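Local coordinates for protein PES4 (PDB 6EXX) that probably binds RNA, including 3'-untranslated regions of mRNA, and is represented here by its fourth RNA recognition motif, at residues Lys32-Gly37 with Ser46-Phe51. Numbering follows the deposited sequence. Where two conformers were deposited one is given.
Sequences KIQIDG and SGFIKF
Q34 CB sits over one face of the F48 ring, 4.0 Å from the centroid in a CH-pi contact offset toward the rim. F48 CG lies between its backbone N and carbonyl carbon (chi1 62°). Beyond CG the Q34 chain runs extended, and its amide end passes close to F48 CE2 and CZ, NE2 lying 3.6 Å from CE2, with amide and ring planes 49° apart. A nearly straight hydrogen bond from Q34 NE2 to D36 OD2 (2.9 Å) fixes the amide's rotation; OD2 accepts it on the anti side, tilted out of the carboxylate plane. An alanine at Q34 would probably leave D36 OD2 without this donor and F48 CE2 and CZ without the amide beside them. D36 OD1 accepts a hydrogen bond from a water that also bonds S46 OG. Beneath, Q34 N bonds F48 O (2.9 Å) and F48 N bonds Q34 O (2.8 Å). Further along, G37 N and, weakly, D36 N both reach S46 O, a classic beta bulge. On the reverse face I33 CG1 meets I49 CG2 at 4.0 Å, and L19 of helix 16-25 packs against I33. In this RRM hairpin, F48 on the face away from that helix is consistent with the RNP1 aromatic that stacks on RNA bases.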
loop_
_atom_site.group_PDB
_atom_site.type_symbol
_atom_site.label_atom_id
_atom_site.label_comp_id
_atom_site.label_asym_id
_atom_site.label_seq_id
_atom_site.Cartn_x
_atom_site.Cartn_y
_atom_site.Cartn_z
ATOM N N LYS A 32 2.348 -6.230 -8.718
ATOM C CA LYS A 32 3.188 -6.632 -7.595
ATOM C C LYS A 32 2.777 -5.903 -6.326
ATOM O O LYS A 32 2.562 -4.704 -6.355
ATOM C CB LYS A 32 4.657 -6.310 -7.900
ATOM C CG LYS A 32 5.648 -6.826 -6.860
ATOM C CD LYS A 32 5.913 -8.315 -7.042
ATOM C CE LYS A 32 7.005 -8.815 -6.109
ATOM N NZ LYS A 32 6.536 -8.910 -4.701
ATOM N N ILE A 33 2.699 -6.637 -5.220
ATOM C CA ILE A 33 2.637 -6.047 -3.888
ATOM C C ILE A 33 3.943 -6.413 -3.221
ATOM O O ILE A 33 4.278 -7.589 -3.145
ATOM C CB ILE A 33 1.474 -6.601 -3.054
ATOM C CG1 ILE A 33 0.155 -6.266 -3.737
ATOM C CG2 ILE A 33 1.520 -6.036 -1.633
ATOM C CD1 ILE A 33 -1.070 -6.882 -3.072
ATOM N N GLN A 34 4.693 -5.427 -2.754
ATOM C CA GLN A 34 6.012 -5.685 -2.204
ATOM C C GLN A 34 6.265 -4.831 -0.976
ATOM O O GLN A 34 6.395 -3.619 -1.081
ATOM C CB GLN A 34 7.068 -5.380 -3.261
ATOM C CG GLN A 34 8.501 -5.576 -2.790
ATOM C CD GLN A 34 9.459 -5.777 -3.941
ATOM O OE1 GLN A 34 9.196 -6.567 -4.845
ATOM N NE2 GLN A 34 10.567 -5.055 -3.922
ATOM N N ILE A 35 6.316 -5.454 0.193
ATOM C CA ILE A 35 6.707 -4.751 1.412
ATOM C C ILE A 35 8.112 -5.191 1.759
ATOM O O ILE A 35 8.306 -6.256 2.335
ATOM C CB ILE A 35 5.767 -5.040 2.597
ATOM C CG1 ILE A 35 4.373 -4.479 2.313
ATOM C CG2 ILE A 35 6.333 -4.427 3.883
ATOM C CD1 ILE A 35 3.353 -4.819 3.383
ATOM N N ASP A 36 9.083 -4.351 1.408
ATOM C CA ASP A 36 10.493 -4.718 1.385
ATOM C C ASP A 36 11.379 -3.888 2.299
ATOM O O ASP A 36 12.595 -4.042 2.264
ATOM C CB ASP A 36 11.027 -4.625 -0.062
ATOM C CG ASP A 36 10.827 -3.241 -0.689
ATOM O OD1 ASP A 36 10.394 -2.311 0.015
ATOM O OD2 ASP A 36 11.127 -3.077 -1.896
ATOM N N GLY A 37 10.795 -3.021 3.111
ATOM C CA GLY A 37 11.576 -2.185 3.999
ATOM C C GLY A 37 11.023 -2.171 5.401
ATOM O O GLY A 37 9.826 -2.310 5.600
ATOM N N SER A 46 7.650 -0.451 4.866
ATOM C CA SER A 46 7.477 0.314 3.644
ATOM C C SER A 46 7.588 -0.594 2.433
ATOM O O SER A 46 8.127 -1.695 2.513
ATOM C CB SER A 46 8.517 1.422 3.559
ATOM O OG SER A 46 9.821 0.891 3.603
ATOM N N GLY A 47 7.073 -0.121 1.311
ATOM C CA GLY A 47 7.120 -0.868 0.081
ATOM C C GLY A 47 6.284 -0.182 -0.968
ATOM O O GLY A 47 6.177 1.051 -0.980
ATOM N N PHE A 48 5.680 -0.971 -1.843
ATOM C CA PHE A 48 4.882 -0.394 -2.907
ATOM C C PHE A 48 3.901 -1.402 -3.458
ATOM O O PHE A 48 4.035 -2.612 -3.248
ATOM C CB PHE A 48 5.777 0.127 -4.041
ATOM C CG PHE A 48 6.600 -0.944 -4.700
ATOM C CD1 PHE A 48 6.087 -1.697 -5.750
ATOM C CD2 PHE A 48 7.893 -1.196 -4.280
ATOM C CE1 PHE A 48 6.846 -2.684 -6.350
ATOM C CE2 PHE A 48 8.657 -2.179 -4.880
ATOM C CZ PHE A 48 8.134 -2.919 -5.916
ATOM N N ILE A 49 2.907 -0.882 -4.166
ATOM C CA ILE A 49 2.046 -1.703 -4.992
ATOM C C ILE A 49 2.142 -1.150 -6.404
ATOM O O ILE A 49 1.908 0.043 -6.635
ATOM C CB ILE A 49 0.572 -1.704 -4.536
ATOM C CG1 ILE A 49 0.458 -2.082 -3.051
ATOM C CG2 ILE A 49 -0.218 -2.651 -5.424
ATOM C CD1 ILE A 49 -0.944 -1.882 -2.489
ATOM N N LYS A 50 2.489 -2.023 -7.346
ATOM C CA LYS A 50 2.598 -1.649 -8.748
ATOM C C LYS A 50 1.329 -2.105 -9.438
ATOM O O LYS A 50 1.042 -3.300 -9.478
ATOM C CB LYS A 50 3.806 -2.304 -9.410
ATOM C CG LYS A 50 4.030 -1.823 -10.841
ATOM C CD LYS A 50 4.982 -2.698 -11.645
ATOM C CE LYS A 50 6.330 -2.858 -11.004
ATOM N NZ LYS A 50 7.191 -3.700 -11.875
ATOM N N PHE A 51 0.581 -1.142 -9.964
ATOM C CA PHE A 51 -0.690 -1.400 -10.629
ATOM C C PHE A 51 -0.560 -1.340 -12.148
ATOM O O PHE A 51 0.344 -0.703 -12.692
ATOM C CB PHE A 51 -1.734 -0.376 -10.188
ATOM C CG PHE A 51 -2.060 -0.432 -8.725
ATOM C CD1 PHE A 51 -3.007 -1.326 -8.252
ATOM C CD2 PHE A 51 -1.435 0.414 -7.827
ATOM C CE1 PHE A 51 -3.325 -1.365 -6.916
ATOM C CE2 PHE A 51 -1.753 0.367 -6.490
ATOM C CZ PHE A 51 -2.691 -0.525 -6.037
HETATM O O HOH W 1 10.874 0.151 1.159
#